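Local coordinates for protein endo-alpha-mannosidase (Bacteroides thetaiotaomicron, PDB 4ACY) that probably hydrolyses internal alpha-mannosidic linkages during N-glycan processing, as an endo-acting glycoside hydrolase of family GH99, at residues Ile171-Gly176 with Asn217-Gly222; Ile278-Pro283 with Tyr321-Ser326. All coordinates share one frame; numbering follows the deposited sequence.

Interaction 1: Ile171-Gly176 with Asn217-Gly222; sequences IVDTYG and NTKYDG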
ATOM      1  N   ILE A 171       8.121 -12.397 -10.554  1.00 19.78           N
ATOM      2  CA  ILE A 171       8.342 -10.959 -10.462  1.00 19.31           C
ATOM      3  C   ILE A 171       9.793 -10.617 -10.821  1.00 19.80           C
ATOM      4  O   ILE A 171      10.041  -9.726 -11.633  1.00 19.86           O
ATOM      5  CB  ILE A 171       7.955 -10.432  -9.061  1.00 18.57           C
ATOM      6  CG1 ILE A 171       6.420 -10.423  -8.917  1.00 18.45           C
ATOM      7  CG2 ILE A 171       8.545  -9.042  -8.799  1.00 18.68           C
ATOM      8  CD1 ILE A 171       5.915 -10.283  -7.473  1.00 17.82           C
ATOM      9  N   VAL A 172      10.738 -11.340 -10.226  1.00 20.47           N
ATOM     10  CA  VAL A 172      12.164 -11.109 -10.483  1.00 20.66           C
ATOM     11  C   VAL A 172      12.525 -11.430 -11.944  1.00 21.72           C
ATOM     12  O   VAL A 172      13.218 -10.654 -12.592  1.00 21.27           O
ATOM     13  CB  VAL A 172      13.071 -11.887  -9.494  1.00 20.80           C
ATOM     14  CG1 VAL A 172      14.544 -11.811  -9.897  1.00 20.63           C
ATOM     15  CG2 VAL A 172      12.903 -11.353  -8.057  1.00 20.11           C
ATOM     16  N   ASP A 173      12.038 -12.553 -12.464  1.00 22.76           N
ATOM     17  CA  ASP A 173      12.339 -12.933 -13.855  1.00 24.09           C
ATOM     18  C   ASP A 173      11.757 -11.976 -14.870  1.00 24.04           C
ATOM     19  O   ASP A 173      12.373 -11.694 -15.892  1.00 25.07           O
ATOM     20  CB  ASP A 173      11.833 -14.345 -14.169  1.00 25.11           C
ATOM     21  CG  ASP A 173      12.636 -15.427 -13.480  1.00 26.58           C
ATOM     22  OD1 ASP A 173      13.728 -15.143 -12.948  1.00 27.50           O
ATOM     23  OD2 ASP A 173      12.161 -16.578 -13.460  1.00 28.06           O
ATOM     24  N   THR A 174      10.556 -11.486 -14.604  1.00 23.38           N
ATOM     25  CA  THR A 174       9.854 -10.664 -15.572  1.00 23.07           C
ATOM     26  C   THR A 174      10.207  -9.181 -15.472  1.00 22.77           C
ATOM     27  O   THR A 174      10.343  -8.510 -16.490  1.00 22.81           O
ATOM     28  CB  THR A 174       8.327 -10.848 -15.445  1.00 22.88           C
ATOM     29  OG1 THR A 174       8.015 -12.249 -15.406  1.00 22.72           O
ATOM     30  CG2 THR A 174       7.598 -10.184 -16.598  1.00 22.78           C
ATOM     31  N   TYR A 175      10.353  -8.678 -14.252  1.00 22.07           N
ATOM     32  CA  TYR A 175      10.526  -7.246 -14.027  1.00 22.09           C
ATOM     33  C   TYR A 175      11.884  -6.861 -13.473  1.00 21.75           C
ATOM     34  O   TYR A 175      12.214  -5.680 -13.442  1.00 21.47           O
ATOM     35  CB  TYR A 175       9.454  -6.735 -13.062  1.00 22.07           C
ATOM     36  CG  TYR A 175       8.064  -7.115 -13.482  1.00 22.66           C
ATOM     37  CD1 TYR A 175       7.558  -6.726 -14.724  1.00 22.47           C
ATOM     38  CD2 TYR A 175       7.252  -7.872 -12.645  1.00 22.80           C
ATOM     39  CE1 TYR A 175       6.278  -7.068 -15.106  1.00 22.90           C
ATOM     40  CE2 TYR A 175       5.974  -8.217 -13.018  1.00 23.03           C
ATOM     41  CZ  TYR A 175       5.496  -7.823 -14.245  1.00 23.25           C
ATOM     42  OH  TYR A 175       4.218  -8.176 -14.603  1.00 23.91           O
ATOM     43  N   GLY A 176      12.652  -7.848 -13.023  1.00 22.10           N
ATOM     44  CA  GLY A 176      13.903  -7.588 -12.286  1.00 23.12           C
ATOM     45  C   GLY A 176      14.986  -6.846 -13.049  1.00 23.83           C
ATOM     46  O   GLY A 176      15.802  -6.134 -12.446  1.00 23.92           O
ATOM     47  N   ASN A 217      20.245 -16.224  -0.853  1.00 20.06           N
ATOM     48  CA  ASN A 217      21.465 -16.370  -1.643  1.00 20.47           C
ATOM     49  C   ASN A 217      21.246 -17.001  -3.008  1.00 20.90           C
ATOM     50  O   ASN A 217      22.173 -17.537  -3.623  1.00 22.37           O
ATOM     51  CB  ASN A 217      22.556 -17.052  -0.815  1.00 20.54           C
ATOM     52  CG  ASN A 217      22.924 -16.231   0.395  1.00 20.85           C
ATOM     53  OD1 ASN A 217      23.085 -15.006   0.306  1.00 21.01           O
ATOM     54  ND2 ASN A 217      23.049 -16.889   1.536  1.00 21.43           N
ATOM     55  N   THR A 218      20.002 -16.923  -3.474  1.00 20.69           N
ATOM     56  CA  THR A 218      19.663 -17.192  -4.857  1.00 20.90           C
ATOM     57  C   THR A 218      19.449 -15.838  -5.510  1.00 20.96           C
ATOM     58  O   THR A 218      19.473 -14.811  -4.835  1.00 21.35           O
ATOM     59  CB  THR A 218      18.359 -18.017  -4.988  1.00 21.07           C
ATOM     60  OG1 THR A 218      17.232 -17.179  -4.681  1.00 20.49           O
ATOM     61  CG2 THR A 218      18.368 -19.205  -4.053  1.00 20.75           C
ATOM     62  N   LYS A 219      19.221 -15.830  -6.819  1.00 21.42           N
ATOM     63  CA  LYS A 219      18.915 -14.603  -7.528  1.00 22.37           C
ATOM     64  C   LYS A 219      17.544 -14.038  -7.109  1.00 22.06           C
ATOM     65  O   LYS A 219      17.174 -12.947  -7.537  1.00 22.54           O
ATOM     66  CB  LYS A 219      18.925 -14.849  -9.038  1.00 23.56           C
ATOM     67  CG  LYS A 219      17.715 -15.634  -9.534  1.00 25.18           C
ATOM     68  CD  LYS A 219      17.687 -15.741 -11.054  1.00 26.27           C
ATOM     69  CE  LYS A 219      17.294 -14.419 -11.719  1.00 27.72           C
ATOM     70  NZ  LYS A 219      17.105 -14.639 -13.184  1.00 29.31           N
ATOM     71  N   TYR A 220      16.815 -14.804  -6.296  1.00 21.99           N
ATOM     72  CA  TYR A 220      15.456 -14.439  -5.838  1.00 21.68           C
ATOM     73  C   TYR A 220      15.447 -13.890  -4.412  1.00 21.44           C
ATOM     74  O   TYR A 220      14.381 -13.733  -3.778  1.00 21.68           O
ATOM     75  CB  TYR A 220      14.504 -15.634  -5.989  1.00 22.06           C
ATOM     76  CG  TYR A 220      14.440 -16.087  -7.416  1.00 22.32           C
ATOM     77  CD1 TYR A 220      13.993 -15.223  -8.413  1.00 22.62           C
ATOM     78  CD2 TYR A 220      14.879 -17.358  -7.786  1.00 23.12           C
ATOM     79  CE1 TYR A 220      13.963 -15.614  -9.749  1.00 23.40           C
ATOM     80  CE2 TYR A 220      14.847 -17.762  -9.120  1.00 23.41           C
ATOM     81  CZ  TYR A 220      14.391 -16.885 -10.092  1.00 23.62           C
ATOM     82  OH  TYR A 220      14.358 -17.283 -11.411  1.00 25.14           O
ATOM     83  N   ASP A 221      16.638 -13.583  -3.898  1.00 20.02           N
ATOM     84  CA  ASP A 221      16.751 -13.059  -2.550  1.00 20.05           C
ATOM     85  C   ASP A 221      16.330 -11.588  -2.546  1.00 19.97           C
ATOM     86  O   ASP A 221      16.228 -10.950  -3.597  1.00 21.10           O
ATOM     87  CB  ASP A 221      18.193 -13.211  -2.019  1.00 20.00           C
ATOM     88  CG  ASP A 221      18.251 -13.310  -0.512  1.00 20.39           C
ATOM     89  OD1 ASP A 221      17.236 -13.018   0.158  1.00 20.39           O
ATOM     90  OD2 ASP A 221      19.310 -13.680   0.024  1.00 19.84           O
ATOM     91  N   GLY A 222      16.094 -11.052  -1.361  1.00 19.78           N
ATOM     92  CA  GLY A 222      15.705  -9.658  -1.233  1.00 19.42           C
ATOM     93  C   GLY A 222      15.333  -9.371   0.196  1.00 18.97           C
ATOM     94  O   GLY A 222      15.774 -10.060   1.111  1.00 18.98           O
TER
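Y220 meets V172 and D173 where the C-terminal end of helix 161-175 of the (beta/alpha)8 barrel packs against a type I turn, T218 to D221, leading into strand 223-227. The phenol lies edge-on to the helix: V172 CB sits in the ring plane, 3.6 Å from Y220 CD1, while V172 CG1, anti to its backbone N (chi1 171°), approaches the carbonyl O of K219 at 3.7 Å. At the tip of the ring, Y220 OH donates to D173 OD1 over 2.7 Å. It arrives at the syn lone pair, with carboxylate and ring planes 62° apart. I168 and Q169 of the same helix also touch the tyrosine. A phenylalanine here would probably keep the V172 contact but leave D173 OD1 without its short bond, letting the carboxylate turn more freely. T218 OG1 fixes the base of this arm, accepting from Y220 N at 2.9 Å in an ST turn. K219 CG, held between its backbone N and carbonyl carbon, lies over the centre of the Y220 ring, 3.5 Å above its plane. Further out the chain bends at chi3 (-74°) toward the same carboxylate, giving a salt bridge whose hydrogen bond is weak, with K219 NZ 3.4 Å from D173 OD1.

Interaction 2: Ile278-Pro283 with Tyr321-Ser326; sequences IPSVGP and YISITS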
ATOM      1  N   ILE A 278       9.081  -0.592   9.026  1.00 16.97           N
ATOM      2  CA  ILE A 278       8.524   0.335   8.039  1.00 16.52           C
ATOM      3  C   ILE A 278       7.105   0.722   8.466  1.00 16.46           C
ATOM      4  O   ILE A 278       6.152   0.031   8.124  1.00 17.04           O
ATOM      5  CB  ILE A 278       8.531  -0.274   6.592  1.00 16.10           C
ATOM      6  CG1 ILE A 278       9.924  -0.858   6.265  1.00 16.16           C
ATOM      7  CG2 ILE A 278       8.062   0.785   5.573  1.00 16.45           C
ATOM      8  CD1 ILE A 278      10.045  -1.342   4.833  1.00 16.14           C
ATOM      9  N   PRO A 279       6.960   1.816   9.243  1.00 16.14           N
ATOM     10  CA  PRO A 279       5.615   2.225   9.649  1.00 15.67           C
ATOM     11  C   PRO A 279       4.804   2.611   8.418  1.00 15.64           C
ATOM     12  O   PRO A 279       5.382   3.018   7.396  1.00 15.57           O
ATOM     13  CB  PRO A 279       5.857   3.462  10.515  1.00 16.00           C
ATOM     14  CG  PRO A 279       7.226   3.974  10.086  1.00 15.78           C
ATOM     15  CD  PRO A 279       8.001   2.733   9.736  1.00 15.92           C
ATOM     16  N   SER A 280       3.486   2.461   8.517  1.00 15.18           N
ATOM     17  CA  SER A 280       2.588   2.920   7.471  1.00 15.36           C
ATOM     18  C   SER A 280       1.756   4.096   7.954  1.00 15.20           C
ATOM     19  O   SER A 280       1.119   4.029   9.011  1.00 14.78           O
ATOM     20  CB  SER A 280       1.679   1.787   6.981  1.00 15.31           C
ATOM     21  OG  SER A 280       2.441   0.666   6.550  1.00 15.41           O
ATOM     22  N   VAL A 281       1.811   5.176   7.178  1.00 14.81           N
ATOM     23  CA  VAL A 281       1.106   6.425   7.482  1.00 14.94           C
ATOM     24  C   VAL A 281       0.016   6.685   6.469  1.00 14.34           C
ATOM     25  O   VAL A 281       0.213   6.474   5.266  1.00 13.66           O
ATOM     26  CB  VAL A 281       2.104   7.626   7.465  1.00 15.38           C
ATOM     27  CG1 VAL A 281       1.389   8.964   7.693  1.00 17.00           C
ATOM     28  CG2 VAL A 281       3.198   7.396   8.510  1.00 15.77           C
ATOM     29  N   GLY A 282      -1.135   7.159   6.949  1.00 14.18           N
ATOM     30  CA  GLY A 282      -2.234   7.528   6.071  1.00 14.45           C
ATOM     31  C   GLY A 282      -2.903   8.844   6.457  1.00 14.68           C
ATOM     32  O   GLY A 282      -2.743   9.311   7.588  1.00 14.38           O
ATOM     33  N   PRO A 283      -3.683   9.425   5.531  1.00 14.90           N
ATOM     34  CA  PRO A 283      -4.266  10.767   5.749  1.00 15.16           C
ATOM     35  C   PRO A 283      -5.630  10.744   6.441  1.00 15.33           C
ATOM     36  O   PRO A 283      -6.168  11.804   6.805  1.00 16.26           O
ATOM     37  CB  PRO A 283      -4.388  11.323   4.325  1.00 15.28           C
ATOM     38  CG  PRO A 283      -4.610  10.129   3.484  1.00 15.36           C
ATOM     39  CD  PRO A 283      -3.784   9.013   4.120  1.00 15.16           C
ATOM     40  N   TYR A 321      12.600   3.880   6.721  1.00 18.18           N
ATOM     41  CA  TYR A 321      11.704   3.822   5.560  1.00 17.21           C
ATOM     42  C   TYR A 321      10.325   4.137   6.063  1.00 16.47           C
ATOM     43  O   TYR A 321       9.978   3.745   7.174  1.00 16.57           O
ATOM     44  CB  TYR A 321      11.650   2.403   4.970  1.00 17.47           C
ATOM     45  CG  TYR A 321      12.935   1.921   4.358  1.00 17.93           C
ATOM     46  CD1 TYR A 321      13.951   1.402   5.158  1.00 18.23           C
ATOM     47  CD2 TYR A 321      13.124   1.957   2.978  1.00 17.89           C
ATOM     48  CE1 TYR A 321      15.138   0.948   4.606  1.00 18.65           C
ATOM     49  CE2 TYR A 321      14.317   1.511   2.408  1.00 18.26           C
ATOM     50  CZ  TYR A 321      15.306   1.007   3.232  1.00 18.70           C
ATOM     51  OH  TYR A 321      16.479   0.572   2.677  1.00 19.24           O
ATOM     52  N   ILE A 322       9.543   4.837   5.256  1.00 15.81           N
ATOM     53  CA  ILE A 322       8.147   5.114   5.598  1.00 15.51           C
ATOM     54  C   ILE A 322       7.280   4.687   4.439  1.00 15.15           C
ATOM     55  O   ILE A 322       7.607   4.948   3.279  1.00 15.05           O
ATOM     56  CB  ILE A 322       7.936   6.605   5.994  1.00 15.68           C
ATOM     57  CG1 ILE A 322       8.654   6.891   7.321  1.00 15.76           C
ATOM     58  CG2 ILE A 322       6.414   6.953   6.104  1.00 15.90           C
ATOM     59  CD1 ILE A 322       8.591   8.363   7.752  1.00 15.90           C
ATOM     60  N   SER A 323       6.175   4.009   4.750  1.00 14.59           N
ATOM     61  CA  SER A 323       5.214   3.644   3.737  1.00 14.15           C
ATOM     62  C   SER A 323       3.941   4.452   3.917  1.00 13.91           C
ATOM     63  O   SER A 323       3.583   4.853   5.032  1.00 13.96           O
ATOM     64  CB  SER A 323       4.933   2.130   3.732  1.00 13.71           C
ATOM     65  OG  SER A 323       4.459   1.675   5.004  1.00 13.77           O
ATOM     66  N   ILE A 324       3.273   4.708   2.801  1.00 14.08           N
ATOM     67  CA  ILE A 324       2.074   5.523   2.787  1.00 14.09           C
ATOM     68  C   ILE A 324       0.866   4.680   2.369  1.00 13.84           C
ATOM     69  O   ILE A 324       0.793   4.156   1.251  1.00 14.25           O
ATOM     70  CB  ILE A 324       2.229   6.757   1.859  1.00 13.99           C
ATOM     71  CG1 ILE A 324       3.367   7.657   2.380  1.00 14.34           C
ATOM     72  CG2 ILE A 324       0.912   7.549   1.796  1.00 13.74           C
ATOM     73  CD1 ILE A 324       3.699   8.798   1.445  1.00 14.64           C
ATOM     74  N   THR A 325      -0.075   4.569   3.303  1.00 13.91           N
ATOM     75  CA  THR A 325      -1.338   3.899   3.058  1.00 13.42           C
ATOM     76  C   THR A 325      -2.387   5.009   2.905  1.00 13.17           C
ATOM     77  O   THR A 325      -2.880   5.506   3.911  1.00 13.10           O
ATOM     78  CB  THR A 325      -1.702   2.979   4.244  1.00 13.64           C
ATOM     79  OG1 THR A 325      -0.670   1.988   4.409  1.00 13.54           O
ATOM     80  CG2 THR A 325      -3.064   2.279   3.977  1.00 13.64           C
ATOM     81  N   SER A 326      -2.720   5.426   1.679  1.00 13.19           N
ATOM     82  CA  SER A 326      -2.304   4.795   0.428  1.00 13.09           C
ATOM     83  C   SER A 326      -2.170   5.851  -0.656  1.00 13.10           C
ATOM     84  O   SER A 326      -2.639   6.969  -0.484  1.00 12.55           O
ATOM     85  CB  SER A 326      -3.391   3.806  -0.021  1.00 13.18           C
ATOM     86  OG  SER A 326      -4.640   4.475  -0.175  1.00 13.29           O
TER
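S323 faces S280 across parallel strands 276-281 and 322-324, the seventh and eighth of the TIM barrel. S323 CB lies 3.8 Å from P279 O and about as far from I278 CG2; from it the side chain turns so that OG stands between the backbone N and carbonyl carbon (chi1 58°). At the tip, S323 OG accepts from S280 OG at 2.7 Å and donates to P279 O at 2.9 Å. Two donors of S323 thus share P279 O: the hydroxyl from above the carbonyl plane, 44° out of it, and the amide N nearly along the C=O axis, also at 2.9 Å. Backbone pairing continues from V281 N to S323 O and from T325 N to V281 O, each 2.8 Å. Both serines touch F45 of strand 42-46 inside the barrel, whereas V281 and I324 on the other face touch helix 305-316; V281 CG2 also meets I322 CG2 at 4.0 Å. T325 OG1 bonds to Y248 O. Outward the contact is therefore apolar. Inward, the relay S280 to S323 to P279 O pairs both serine hydroxyls and would probably hold their rotamers fixed, although Y321 O is buried without a partner in the model.

How the interactions relate
Interaction 1 and interaction 2 belong to one (beta/alpha)8 barrel but to different layers: the centre of 171-176 with 217-222 lies 21 Å from the centre of the chain, that of 278-283 with 321-326 only 8 Å. Their centres are 25 Å apart and their nearest atoms about 10 Å, so they do not touch. The stretch 182-184 reaches both, since R183 NH2 bonds to G176 O and T184 OG1 to Y321 OH. Active sites of TIM barrels lie at the C-terminal strand ends. Interaction 2 runs toward that end, whereas interaction 1, between a helix C-terminus and the approach to a strand, sits on the N-terminal side, probably away from the catalytic centre.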